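Local structure of probable zinc protease PqqL (6OFT) at residues A[28-32]-A[203-207]; A[42-47]-A[165-171]; A[239-245]-A[428-434]; A[286-290]-A[348-352]. The protein probably acts as a zinc-dependent endopeptidase of the M16 family in the periplasm, this chain being the first half of the protein. All coordinates share one frame; numbering follows the deposited sequence.

Interaction 1: A[28-32]-A[203-207]; sequences PKDQV and VVGDI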
loop_
_atom_site.group_PDB
_atom_site.type_symbol
_atom_site.label_atom_id
_atom_site.label_comp_id
_atom_site.label_asym_id
_atom_site.label_seq_id
_atom_site.Cartn_x
_atom_site.Cartn_y
_atom_site.Cartn_z
ATOM N N PRO A 28 -17.250 -14.574 5.090
ATOM C CA PRO A 28 -18.376 -15.255 5.754
ATOM C C PRO A 28 -19.702 -15.093 5.025
ATOM O O PRO A 28 -19.916 -14.114 4.305
ATOM C CB PRO A 28 -18.395 -14.623 7.161
ATOM C CG PRO A 28 -17.774 -13.291 7.005
ATOM C CD PRO A 28 -16.868 -13.339 5.800
ATOM N N LYS A 29 -20.592 -16.077 5.207
ATOM C CA LYS A 29 -21.913 -16.072 4.603
ATOM C C LYS A 29 -22.723 -14.909 5.161
ATOM O O LYS A 29 -22.582 -14.570 6.339
ATOM C CB LYS A 29 -22.643 -17.390 4.929
ATOM C CG LYS A 29 -23.292 -18.062 3.730
ATOM C CD LYS A 29 -22.333 -19.003 2.997
ATOM C CE LYS A 29 -22.943 -19.577 1.738
ATOM N NZ LYS A 29 -21.907 -20.186 0.858
ATOM N N ASP A 30 -23.594 -14.328 4.322
ATOM C CA ASP A 30 -24.513 -13.235 4.663
ATOM C C ASP A 30 -23.815 -11.983 5.181
ATOM O O ASP A 30 -24.418 -11.206 5.921
ATOM C CB ASP A 30 -25.610 -13.704 5.643
ATOM C CG ASP A 30 -26.377 -14.902 5.154
ATOM O OD1 ASP A 30 -26.796 -14.894 3.971
ATOM O OD2 ASP A 30 -26.563 -15.851 5.953
ATOM N N GLN A 31 -22.564 -11.769 4.755
ATOM C CA GLN A 31 -21.793 -10.594 5.103
ATOM C C GLN A 31 -21.475 -9.823 3.828
ATOM O O GLN A 31 -21.277 -10.427 2.781
ATOM C CB GLN A 31 -20.503 -10.957 5.865
ATOM C CG GLN A 31 -19.853 -9.747 6.589
ATOM C CD GLN A 31 -20.575 -9.286 7.843
ATOM O OE1 GLN A 31 -21.463 -9.954 8.375
ATOM N NE2 GLN A 31 -20.192 -8.133 8.364
ATOM N N VAL A 32 -21.457 -8.484 3.925
ATOM C CA VAL A 32 -21.128 -7.584 2.824
ATOM C C VAL A 32 -20.285 -6.410 3.330
ATOM O O VAL A 32 -20.486 -5.932 4.441
ATOM C CB VAL A 32 -22.403 -7.102 2.063
ATOM C CG1 VAL A 32 -23.263 -6.170 2.923
ATOM C CG2 VAL A 32 -22.045 -6.438 0.733
ATOM N N VAL A 203 -18.946 -2.860 -3.520
ATOM C CA VAL A 203 -19.802 -3.846 -2.834
ATOM C C VAL A 203 -19.123 -5.220 -2.955
ATOM O O VAL A 203 -18.984 -5.720 -4.059
ATOM C CB VAL A 203 -21.256 -3.851 -3.424
ATOM C CG1 VAL A 203 -22.135 -4.917 -2.769
ATOM C CG2 VAL A 203 -21.917 -2.477 -3.316
ATOM N N VAL A 204 -18.670 -5.815 -1.833
ATOM C CA VAL A 204 -18.011 -7.136 -1.848
ATOM C C VAL A 204 -18.686 -7.991 -0.782
ATOM O O VAL A 204 -18.648 -7.659 0.407
ATOM C CB VAL A 204 -16.456 -7.096 -1.653
ATOM C CG1 VAL A 204 -15.835 -8.489 -1.859
ATOM C CG2 VAL A 204 -15.788 -6.086 -2.586
ATOM N N GLY A 205 -19.294 -9.089 -1.202
ATOM C CA GLY A 205 -19.961 -9.928 -0.229
ATOM C C GLY A 205 -21.128 -10.693 -0.775
ATOM O O GLY A 205 -21.328 -10.769 -1.990
ATOM N N ASP A 206 -21.896 -11.276 0.157
ATOM C CA ASP A 206 -22.987 -12.214 -0.085
ATOM C C ASP A 206 -24.314 -11.575 -0.487
ATOM O O ASP A 206 -25.311 -11.682 0.221
ATOM C CB ASP A 206 -23.145 -13.120 1.147
ATOM C CG ASP A 206 -23.728 -14.471 0.815
ATOM O OD1 ASP A 206 -23.898 -14.768 -0.394
ATOM O OD2 ASP A 206 -24.011 -15.235 1.753
ATOM N N ILE A 207 -24.338 -10.988 -1.680
ATOM C CA ILE A 207 -25.508 -10.312 -2.246
ATOM C C ILE A 207 -25.588 -10.613 -3.760
ATOM O O ILE A 207 -24.548 -10.684 -4.426
ATOM C CB ILE A 207 -25.426 -8.785 -1.908
ATOM C CG1 ILE A 207 -26.710 -8.032 -2.313
ATOM C CG2 ILE A 207 -24.146 -8.119 -2.489
ATOM C CD1 ILE A 207 -26.901 -6.707 -1.600
HETATM O O HOH W 1 -26.894 -13.384 1.655
#
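D206 OD2 accepts a short hydrogen bond from the backbone N of D30, 2.8 Å long and nearly straight at 169°. The oxygen uses its anti lone pair, the one away from OD1. CG of D206 stands anti to its own N (chi1 -153°), which brings the carboxylate to the turn made by P28 to Q31, a type II beta turn. The same oxygen lies 3.5 Å from K29 CG, while the ammonium end of K29 stays farther off. The D30 carboxylate runs alongside that of D206, with the two planes only 16° apart. D30 OD1 and D206 OD2 are 3.6 Å from each other, a like-charge approach that probably costs some energy. Water 1 bridges the segments, donating to D30 OD1 and to the backbone O of D206.

The second direct bond runs the other way, from D206 N to Q31 O, at 2.8 Å and nearly straight. It sits where antiparallel strands 31-38 and 199-205 meet in the mixed sheet of the first M16 domain. V32 and G205 form a non-hydrogen-bonded pair there. Their CA atoms are 4.0 Å apart. G205 CA also lies 3.3 Å from Q31 O, a CA-H...O contact. Beyond the pair, V32 CG2 packs on V203 CG1 at 3.8 Å and more loosely on I207 CG2. Helix 209-220 covers V203 and I207, and Q31 NE2 bonds to S101 OG.

Interaction 2: A[42-47]-A[165-171]; sequences SLQEED and RNLDREP
Beside the predicted zinc site of the M16 domain, the loop leading into helix 52-59 is tied to the loop before helix 175-180. Helix 52-59 carries H54 and E57, a predicted zinc ligand and the predicted proton acceptor, and P171 lies about 5 Å from H54, side chain to side chain. Two arginines of 165-171 grip backbone carbonyls of 42-47. R165 meets L43 O, which lies in its guanidinium plane, side-on with NE (2.9 Å) and NH2. R169 does the same to E45 O with NE (3.0 Å) and NH2, but reaches that oxygen from one face of its carbonyl plane. NH2 of R169 also forms a salt bridge with D47 OD1 at 2.8 Å, the two flat groups turned 78° apart. NH1 bonds to D168 O, which helps fix the guanidinium's rotation. NH2 of R169 lies 3.1 Å above the plane of the R165 guanidinium. L43 CD2 rests against R165 CG and the N166 amide. E45 OE1 and OE2 bond to G51 N and A53 N, and waters 3 and 2 link them to E170 O and P171 O. S42 OG, set between its backbone N and carbonyl carbon (chi1 59°), donates to R169 O at 2.7 Å.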
loop_
_atom_site.group_PDB
_atom_site.type_symbol
_atom_site.label_atom_id
_atom_site.label_comp_id
_atom_site.label_asym_id
_atom_site.label_seq_id
_atom_site.Cartn_x
_atom_site.Cartn_y
_atom_site.Cartn_z
ATOM N N SER A 42 -4.408 13.331 0.597
ATOM C CA SER A 42 -3.599 14.489 0.976
ATOM C C SER A 42 -2.772 15.081 -0.164
ATOM O O SER A 42 -2.431 16.250 -0.069
ATOM C CB SER A 42 -2.688 14.138 2.146
ATOM O OG SER A 42 -1.840 13.064 1.776
ATOM N N LEU A 43 -2.416 14.292 -1.220
ATOM C CA LEU A 43 -1.578 14.829 -2.314
ATOM C C LEU A 43 -2.158 16.102 -2.938
ATOM O O LEU A 43 -1.410 17.019 -3.272
ATOM C CB LEU A 43 -1.301 13.797 -3.430
ATOM C CG LEU A 43 -0.472 12.541 -3.114
ATOM C CD1 LEU A 43 -0.434 11.621 -4.291
ATOM C CD2 LEU A 43 0.930 12.868 -2.691
ATOM N N GLN A 44 -3.491 16.153 -3.089
ATOM C CA GLN A 44 -4.200 17.256 -3.749
ATOM C C GLN A 44 -4.369 18.520 -2.929
ATOM O O GLN A 44 -4.805 19.532 -3.485
ATOM C CB GLN A 44 -5.561 16.784 -4.261
ATOM C CG GLN A 44 -5.478 15.603 -5.223
ATOM C CD GLN A 44 -4.626 15.845 -6.451
ATOM O OE1 GLN A 44 -4.617 16.927 -7.041
ATOM N NE2 GLN A 44 -3.896 14.820 -6.867
ATOM N N GLU A 45 -4.021 18.484 -1.630
ATOM C CA GLU A 45 -4.139 19.635 -0.734
ATOM C C GLU A 45 -3.246 20.794 -1.173
ATOM O O GLU A 45 -2.087 20.585 -1.548
ATOM C CB GLU A 45 -3.748 19.243 0.696
ATOM C CG GLU A 45 -4.677 18.254 1.386
ATOM C CD GLU A 45 -4.138 17.700 2.693
ATOM O OE1 GLU A 45 -2.927 17.864 2.971
ATOM O OE2 GLU A 45 -4.937 17.106 3.449
ATOM N N GLU A 46 -3.776 22.028 -1.082
ATOM C CA GLU A 46 -3.004 23.241 -1.364
ATOM C C GLU A 46 -2.101 23.499 -0.148
ATOM O O GLU A 46 -2.315 22.888 0.905
ATOM C CB GLU A 46 -3.941 24.439 -1.632
ATOM C CG GLU A 46 -4.738 24.348 -2.931
ATOM C CD GLU A 46 -3.969 24.098 -4.219
ATOM O OE1 GLU A 46 -2.832 24.606 -4.361
ATOM O OE2 GLU A 46 -4.517 23.391 -5.095
ATOM N N ASP A 47 -1.089 24.389 -0.284
ATOM C CA ASP A 47 -0.144 24.730 0.796
ATOM C C ASP A 47 -0.816 25.184 2.112
ATOM O O ASP A 47 -0.256 24.992 3.189
ATOM C CB ASP A 47 0.880 25.781 0.312
ATOM C CG ASP A 47 1.888 25.277 -0.720
ATOM O OD1 ASP A 47 1.848 24.066 -1.061
ATOM O OD2 ASP A 47 2.720 26.092 -1.184
ATOM N N ARG A 165 5.794 14.197 -4.373
ATOM C CA ARG A 165 4.829 15.140 -3.791
ATOM C C ARG A 165 4.460 14.622 -2.360
ATOM O O ARG A 165 4.184 15.424 -1.464
ATOM C CB ARG A 165 3.594 15.271 -4.708
ATOM C CG ARG A 165 2.396 16.003 -4.119
ATOM C CD ARG A 165 2.587 17.495 -3.942
ATOM N NE ARG A 165 1.280 18.119 -3.777
ATOM C CZ ARG A 165 1.032 19.414 -3.920
ATOM N NH1 ARG A 165 2.015 20.259 -4.211
ATOM N NH2 ARG A 165 -0.202 19.874 -3.790
ATOM N N ASN A 166 4.516 13.277 -2.169
ATOM C CA ASN A 166 4.283 12.540 -0.918
ATOM C C ASN A 166 5.140 13.071 0.227
ATOM O O ASN A 166 4.684 13.078 1.377
ATOM C CB ASN A 166 4.579 11.037 -1.125
ATOM C CG ASN A 166 3.738 10.418 -2.209
ATOM O OD1 ASN A 166 3.876 10.744 -3.384
ATOM N ND2 ASN A 166 2.826 9.526 -1.841
ATOM N N LEU A 167 6.384 13.514 -0.082
ATOM C CA LEU A 167 7.300 14.061 0.922
ATOM C C LEU A 167 6.663 15.275 1.642
ATOM O O LEU A 167 6.727 15.377 2.859
ATOM C CB LEU A 167 8.655 14.435 0.268
ATOM C CG LEU A 167 9.738 15.111 1.163
ATOM C CD1 LEU A 167 10.348 14.112 2.166
ATOM C CD2 LEU A 167 10.847 15.735 0.304
ATOM N N ASP A 168 6.008 16.148 0.892
ATOM C CA ASP A 168 5.386 17.371 1.405
ATOM C C ASP A 168 3.904 17.228 1.821
ATOM O O ASP A 168 3.277 18.233 2.186
ATOM C CB ASP A 168 5.517 18.458 0.320
ATOM C CG ASP A 168 6.965 18.779 -0.013
ATOM O OD1 ASP A 168 7.670 19.305 0.869
ATOM O OD2 ASP A 168 7.393 18.489 -1.153
ATOM N N ARG A 169 3.342 16.007 1.728
ATOM C CA ARG A 169 1.918 15.770 1.957
ATOM C C ARG A 169 1.574 14.568 2.855
ATOM O O ARG A 169 0.674 13.793 2.514
ATOM C CB ARG A 169 1.179 15.655 0.603
ATOM C CG ARG A 169 1.133 16.951 -0.233
ATOM C CD ARG A 169 0.404 18.070 0.508
ATOM N NE ARG A 169 0.277 19.300 -0.273
ATOM C CZ ARG A 169 1.188 20.267 -0.307
ATOM N NH1 ARG A 169 2.325 20.140 0.364
ATOM N NH2 ARG A 169 0.972 21.364 -1.022
ATOM N N GLU A 170 2.199 14.466 4.046
ATOM C CA GLU A 170 1.854 13.406 5.012
ATOM C C GLU A 170 0.361 13.613 5.421
ATOM O O GLU A 170 -0.028 14.753 5.713
ATOM C CB GLU A 170 2.766 13.469 6.243
ATOM C CG GLU A 170 2.940 12.128 6.936
ATOM C CD GLU A 170 3.311 12.190 8.408
ATOM O OE1 GLU A 170 3.920 13.196 8.839
ATOM O OE2 GLU A 170 2.992 11.221 9.134
ATOM N N PRO A 171 -0.494 12.557 5.371
ATOM C CA PRO A 171 -1.942 12.760 5.612
ATOM C C PRO A 171 -2.358 13.502 6.896
ATOM O O PRO A 171 -3.301 14.285 6.828
ATOM C CB PRO A 171 -2.511 11.340 5.564
ATOM C CG PRO A 171 -1.579 10.603 4.655
ATOM C CD PRO A 171 -0.210 11.162 4.955
HETATM O O HOH W 2 -5.051 14.849 4.927
HETATM O O HOH W 3 -0.433 17.047 4.176
HETATM O O HOH W 4 -0.209 22.517 -4.684
#

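Interaction 3: A[239-245]-A[428-434]; sequences ENHLRFN and QDAFWEQ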
loop_
_atom_site.group_PDB
_atom_site.type_symbol
_atom_site.label_atom_id
_atom_site.label_comp_id
_atom_site.label_asym_id
_atom_site.label_seq_id
_atom_site.Cartn_x
_atom_site.Cartn_y
_atom_site.Cartn_z
ATOM N N GLU A 239 16.947 10.703 -7.951
ATOM C CA GLU A 239 17.981 11.409 -7.192
ATOM C C GLU A 239 19.225 10.544 -7.366
ATOM O O GLU A 239 19.400 9.555 -6.650
ATOM C CB GLU A 239 17.610 11.568 -5.716
ATOM C CG GLU A 239 18.621 12.455 -5.005
ATOM C CD GLU A 239 18.128 12.933 -3.668
ATOM O OE1 GLU A 239 18.470 12.286 -2.654
ATOM O OE2 GLU A 239 17.373 13.931 -3.635
ATOM N N ASN A 240 20.044 10.888 -8.371
ATOM C CA ASN A 240 21.243 10.162 -8.787
ATOM C C ASN A 240 22.442 10.419 -7.872
ATOM O O ASN A 240 23.479 10.929 -8.297
ATOM C CB ASN A 240 21.539 10.461 -10.261
ATOM C CG ASN A 240 20.358 10.061 -11.122
ATOM O OD1 ASN A 240 19.681 9.064 -10.856
ATOM N ND2 ASN A 240 20.048 10.852 -12.126
ATOM N N HIS A 241 22.276 10.027 -6.606
ATOM C CA HIS A 241 23.236 10.189 -5.528
ATOM C C HIS A 241 23.053 9.056 -4.546
ATOM O O HIS A 241 21.917 8.693 -4.222
ATOM C CB HIS A 241 22.991 11.522 -4.785
ATOM C CG HIS A 241 23.276 12.740 -5.609
ATOM N ND1 HIS A 241 22.253 13.572 -6.054
ATOM C CD2 HIS A 241 24.459 13.226 -6.054
ATOM C CE1 HIS A 241 22.849 14.527 -6.752
ATOM N NE2 HIS A 241 24.174 14.361 -6.779
ATOM N N LEU A 242 24.150 8.508 -4.100
ATOM C CA LEU A 242 24.147 7.432 -3.091
ATOM C C LEU A 242 24.121 8.072 -1.701
ATOM O O LEU A 242 25.033 8.837 -1.417
ATOM C CB LEU A 242 25.414 6.602 -3.267
ATOM C CG LEU A 242 25.553 5.430 -2.305
ATOM C CD1 LEU A 242 24.367 4.492 -2.427
ATOM C CD2 LEU A 242 26.866 4.697 -2.509
ATOM N N ARG A 243 23.153 7.743 -0.882
ATOM C CA ARG A 243 23.034 8.302 0.462
ATOM C C ARG A 243 23.279 7.272 1.538
ATOM O O ARG A 243 23.284 6.073 1.262
ATOM C CB ARG A 243 21.672 8.986 0.668
ATOM C CG ARG A 243 21.438 10.185 -0.219
ATOM C CD ARG A 243 20.042 10.075 -0.762
ATOM N NE ARG A 243 20.048 9.559 -2.114
ATOM C CZ ARG A 243 19.010 8.989 -2.716
ATOM N NH1 ARG A 243 17.858 8.845 -2.075
ATOM N NH2 ARG A 243 19.119 8.551 -3.957
ATOM N N PHE A 244 23.509 7.743 2.774
ATOM C CA PHE A 244 23.803 6.874 3.912
ATOM C C PHE A 244 23.057 7.362 5.130
ATOM O O PHE A 244 23.045 8.562 5.389
ATOM C CB PHE A 244 25.320 6.863 4.208
ATOM C CG PHE A 244 26.168 6.196 3.154
ATOM C CD1 PHE A 244 26.628 6.911 2.051
ATOM C CD2 PHE A 244 26.550 4.867 3.285
ATOM C CE1 PHE A 244 27.388 6.291 1.064
ATOM C CE2 PHE A 244 27.333 4.249 2.305
ATOM C CZ PHE A 244 27.747 4.966 1.200
ATOM N N ASN A 245 22.465 6.438 5.894
ATOM C CA ASN A 245 21.726 6.785 7.113
ATOM C C ASN A 245 21.894 5.747 8.218
ATOM O O ASN A 245 22.015 4.556 7.944
ATOM C CB ASN A 245 20.220 6.934 6.811
ATOM C CG ASN A 245 19.451 7.657 7.896
ATOM O OD1 ASN A 245 20.011 8.390 8.701
ATOM N ND2 ASN A 245 18.154 7.464 7.948
ATOM N N GLN A 428 21.732 4.648 -9.705
ATOM C CA GLN A 428 22.358 5.693 -8.867
ATOM C C GLN A 428 21.427 6.194 -7.740
ATOM O O GLN A 428 21.894 6.860 -6.817
ATOM C CB GLN A 428 22.767 6.887 -9.738
ATOM C CG GLN A 428 23.630 6.557 -10.946
ATOM C CD GLN A 428 23.786 7.783 -11.804
ATOM O OE1 GLN A 428 24.679 8.602 -11.592
ATOM N NE2 GLN A 428 22.908 7.945 -12.783
ATOM N N ASP A 429 20.123 5.896 -7.826
ATOM C CA ASP A 429 19.169 6.326 -6.822
ATOM C C ASP A 429 19.075 5.268 -5.736
ATOM O O ASP A 429 18.203 4.403 -5.746
ATOM C CB ASP A 429 17.819 6.737 -7.459
ATOM C CG ASP A 429 16.891 7.509 -6.552
ATOM O OD1 ASP A 429 15.989 8.202 -7.080
ATOM O OD2 ASP A 429 17.049 7.410 -5.302
ATOM N N ALA A 430 20.016 5.382 -4.820
ATOM C CA ALA A 430 20.172 4.386 -3.748
ATOM C C ALA A 430 20.599 4.959 -2.398
ATOM O O ALA A 430 21.126 6.048 -2.396
ATOM C CB ALA A 430 21.128 3.311 -4.173
ATOM N N PHE A 431 20.359 4.207 -1.329
ATOM C CA PHE A 431 20.823 4.592 -0.007
ATOM C C PHE A 431 21.068 3.381 0.892
ATOM O O PHE A 431 20.301 2.413 0.862
ATOM C CB PHE A 431 19.918 5.649 0.669
ATOM C CG PHE A 431 18.533 5.218 1.090
ATOM C CD1 PHE A 431 17.436 5.419 0.249
ATOM C CD2 PHE A 431 18.305 4.689 2.359
ATOM C CE1 PHE A 431 16.146 5.072 0.662
ATOM C CE2 PHE A 431 17.016 4.320 2.763
ATOM C CZ PHE A 431 15.942 4.534 1.922
ATOM N N TRP A 432 22.143 3.459 1.653
ATOM C CA TRP A 432 22.523 2.460 2.678
ATOM C C TRP A 432 21.879 2.860 3.996
ATOM O O TRP A 432 21.884 4.023 4.302
ATOM C CB TRP A 432 24.037 2.368 2.845
ATOM C CG TRP A 432 24.692 1.607 1.747
ATOM C CD1 TRP A 432 25.282 2.128 0.650
ATOM C CD2 TRP A 432 24.788 0.185 1.624
ATOM N NE1 TRP A 432 25.747 1.127 -0.139
ATOM C CE2 TRP A 432 25.457 -0.076 0.422
ATOM C CE3 TRP A 432 24.387 -0.890 2.412
ATOM C CZ2 TRP A 432 25.731 -1.365 -0.016
ATOM C CZ3 TRP A 432 24.660 -2.159 1.982
ATOM C CH2 TRP A 432 25.311 -2.397 0.778
ATOM N N GLU A 433 21.370 1.914 4.734
ATOM C CA GLU A 433 20.760 2.223 6.010
ATOM C C GLU A 433 21.072 1.187 7.081
ATOM O O GLU A 433 20.934 -0.007 6.849
ATOM C CB GLU A 433 19.244 2.368 5.832
ATOM C CG GLU A 433 18.500 2.812 7.077
ATOM C CD GLU A 433 17.030 2.492 6.952
ATOM O OE1 GLU A 433 16.290 3.338 6.405
ATOM O OE2 GLU A 433 16.625 1.380 7.359
ATOM N N GLN A 434 21.449 1.664 8.264
ATOM C CA GLN A 434 21.684 0.818 9.423
ATOM C C GLN A 434 20.734 1.211 10.529
ATOM O O GLN A 434 20.436 2.388 10.692
ATOM C CB GLN A 434 23.135 0.890 9.907
ATOM C CG GLN A 434 24.055 -0.025 9.099
ATOM C CD GLN A 434 25.507 0.285 9.309
ATOM O OE1 GLN A 434 26.276 -0.535 9.811
ATOM N NE2 GLN A 434 25.921 1.469 8.914
HETATM O O HOH W 5 24.411 3.184 7.068
HETATM O O HOH W 6 17.002 5.875 5.935
#
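F244 and W432 lie side by side on one face of the sheet, F244 CE2 pressing on W432 CD1 at 3.4 Å. The phenyl and the five-membered ring are nearly parallel, 15° apart, but slid so far that they barely overlap. L242 CD1 fills the notch between A430 CB and W432 CD1, 3.9 Å from the alanine methyl. On the other face, the R243 and F431 CB atoms touch at 3.8 Å. The R243 chain then bends at chi2 (135°) and chi3, turning its guanidinium back toward the strand starts. There A430 O lies over one guanidinium face and E239 OE1 over the opposite one. NH2 reaches D429 OD2 in the guanidinium plane, a straight salt bridge of 2.7 Å, and H241 O takes both NE and NH2. D429 OD1 accepts from E239 N, and its OD2 also pairs with R262. At the start of the contact the N240 and Q428 amides stack, 3° apart. The backbones bond in parallel register, R243 N to A430 O (3.0 Å) and W432 N to R243 O (2.9 Å). Helix 448-459 covers F244 and W432. This is the parallel edge pair of the mixed sheet in the second M16 domain.

Interaction 4: A[286-290]-A[348-352]; sequences LFNQR and HGFSA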
loop_
_atom_site.group_PDB
_atom_site.type_symbol
_atom_site.label_atom_id
_atom_site.label_comp_id
_atom_site.label_asym_id
_atom_site.label_seq_id
_atom_site.Cartn_x
_atom_site.Cartn_y
_atom_site.Cartn_z
ATOM N N LEU A 286 13.955 -14.689 -5.174
ATOM C CA LEU A 286 15.183 -15.468 -5.337
ATOM C C LEU A 286 16.230 -15.081 -4.288
ATOM O O LEU A 286 16.864 -15.966 -3.710
ATOM C CB LEU A 286 15.720 -15.334 -6.763
ATOM C CG LEU A 286 14.989 -16.137 -7.851
ATOM C CD1 LEU A 286 15.236 -15.535 -9.207
ATOM C CD2 LEU A 286 15.416 -17.599 -7.855
ATOM N N PHE A 287 16.350 -13.764 -3.989
ATOM C CA PHE A 287 17.247 -13.250 -2.955
ATOM C C PHE A 287 16.848 -13.875 -1.604
ATOM O O PHE A 287 17.700 -14.417 -0.909
ATOM C CB PHE A 287 17.158 -11.713 -2.876
ATOM C CG PHE A 287 18.087 -11.113 -1.845
ATOM C CD1 PHE A 287 17.698 -11.006 -0.509
ATOM C CD2 PHE A 287 19.349 -10.658 -2.206
ATOM C CE1 PHE A 287 18.552 -10.444 0.441
ATOM C CE2 PHE A 287 20.208 -10.106 -1.249
ATOM C CZ PHE A 287 19.800 -10.002 0.064
ATOM N N ASN A 288 15.542 -13.787 -1.256
ATOM C CA ASN A 288 14.936 -14.324 -0.030
ATOM C C ASN A 288 15.201 -15.807 0.111
ATOM O O ASN A 288 15.601 -16.253 1.185
ATOM C CB ASN A 288 13.417 -14.044 -0.006
ATOM C CG ASN A 288 13.105 -12.589 0.214
ATOM O OD1 ASN A 288 13.977 -11.833 0.621
ATOM N ND2 ASN A 288 11.863 -12.159 -0.040
ATOM N N GLN A 289 14.967 -16.562 -0.982
ATOM C CA GLN A 289 15.174 -18.008 -1.097
ATOM C C GLN A 289 16.630 -18.345 -0.762
ATOM O O GLN A 289 16.859 -19.099 0.181
ATOM C CB GLN A 289 14.767 -18.496 -2.512
ATOM C CG GLN A 289 15.004 -19.982 -2.796
ATOM C CD GLN A 289 14.321 -20.453 -4.063
ATOM O OE1 GLN A 289 14.939 -20.583 -5.127
ATOM N NE2 GLN A 289 13.028 -20.743 -3.972
ATOM N N ARG A 290 17.606 -17.717 -1.458
ATOM C CA ARG A 290 19.029 -17.964 -1.215
ATOM C C ARG A 290 19.446 -17.685 0.217
ATOM O O ARG A 290 20.069 -18.548 0.820
ATOM C CB ARG A 290 19.936 -17.228 -2.207
ATOM C CG ARG A 290 21.254 -17.975 -2.373
ATOM C CD ARG A 290 22.165 -17.330 -3.368
ATOM N NE ARG A 290 21.837 -17.720 -4.735
ATOM C CZ ARG A 290 22.460 -17.235 -5.799
ATOM N NH1 ARG A 290 23.449 -16.365 -5.657
ATOM N NH2 ARG A 290 22.102 -17.619 -7.014
ATOM N N HIS A 348 27.424 -14.367 -10.580
ATOM C CA HIS A 348 26.874 -15.600 -11.165
ATOM C C HIS A 348 25.352 -15.646 -11.369
ATOM O O HIS A 348 24.863 -16.614 -11.952
ATOM C CB HIS A 348 27.316 -16.818 -10.333
ATOM C CG HIS A 348 28.795 -16.884 -10.134
ATOM N ND1 HIS A 348 29.630 -17.368 -11.118
ATOM C CD2 HIS A 348 29.546 -16.456 -9.093
ATOM C CE1 HIS A 348 30.856 -17.242 -10.640
ATOM N NE2 HIS A 348 30.853 -16.685 -9.430
ATOM N N GLY A 349 24.630 -14.627 -10.904
ATOM C CA GLY A 349 23.179 -14.557 -11.029
ATOM C C GLY A 349 22.466 -15.710 -10.357
ATOM O O GLY A 349 22.898 -16.193 -9.305
ATOM N N PHE A 350 21.386 -16.181 -10.979
ATOM C CA PHE A 350 20.615 -17.300 -10.441
ATOM C C PHE A 350 20.680 -18.473 -11.380
ATOM O O PHE A 350 20.814 -18.277 -12.582
ATOM C CB PHE A 350 19.162 -16.876 -10.139
ATOM C CG PHE A 350 19.080 -15.741 -9.143
ATOM C CD1 PHE A 350 19.244 -15.975 -7.780
ATOM C CD2 PHE A 350 18.877 -14.435 -9.567
ATOM C CE1 PHE A 350 19.201 -14.924 -6.861
ATOM C CE2 PHE A 350 18.825 -13.385 -8.646
ATOM C CZ PHE A 350 18.967 -13.639 -7.299
ATOM N N SER A 351 20.626 -19.698 -10.841
ATOM C CA SER A 351 20.686 -20.902 -11.678
ATOM C C SER A 351 19.314 -21.213 -12.246
ATOM O O SER A 351 18.313 -20.727 -11.721
ATOM C CB SER A 351 21.193 -22.094 -10.872
ATOM O OG SER A 351 20.248 -22.485 -9.891
ATOM N N ALA A 352 19.271 -22.054 -13.292
ATOM C CA ALA A 352 18.038 -22.520 -13.923
ATOM C C ALA A 352 17.171 -23.301 -12.910
ATOM O O ALA A 352 15.955 -23.157 -12.939
ATOM C CB ALA A 352 18.365 -23.391 -15.129
HETATM O O HOH W 7 25.147 -16.033 -7.823
#
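The F350 ring turns one face to L286, whose CB sits 3.7 Å from the ring centroid and 18° off the ring normal. This is a CH-pi contact, and the nearest ring atom, CE1, lies 3.5 Å from CB. L286 CD1 follows the same ring farther along, toward CG and CD2. CG of F350 lies anti to its own carbonyl carbon, which sends the ring across to the helix.

R290, one turn after L286, crosses the ring obliquely. Its guanidinium plane is turned 57° against the phenyl plane, so the two groups do not stack. NH2 comes to 3.4 Å from F350 CD1, while F350 CE1 lies over one face of the guanidinium. The same NH2 donates to G349 O at 2.8 Å, in the carbonyl plane and on a lone pair. Water 7 joins NH1 of R290 to that oxygen, so G349 O takes two donors. A bend at chi3 (-83°) swings the guanidinium into this place.

The contact packs helix 271-296 of the second M16 domain against the turn between helices 331-348 and 352-371. G349 leaves the first of these helices with positive phi, and S351 is the N-cap of the next. NH2 of R290 also forms a salt bridge with E354, and E354 OE2 in turn accepts from S351 N. I345 of helix 331-348 touches both R290 and F350.

How the interactions relate
Interactions 1 and 2 come first along the chain, then interactions 3 and 4. Interaction 2 is nested within the loop closed by interaction 1, and interaction 4 within that closed by interaction 3. Interaction 1 joins strands of the six-stranded sheet, and interaction 3 joins strands of the five-stranded one. Their centres lie about 46 Å apart, on opposite sides of the chain's centre. Interaction 2 lies beside the predicted zinc site, its centre about 23 Å from that of interaction 3. The centre of interaction 4 is about 24 Å from that of interaction 3, among the helices of the second domain. None touch. The pattern fits two M16 domains, each closed by distant segments.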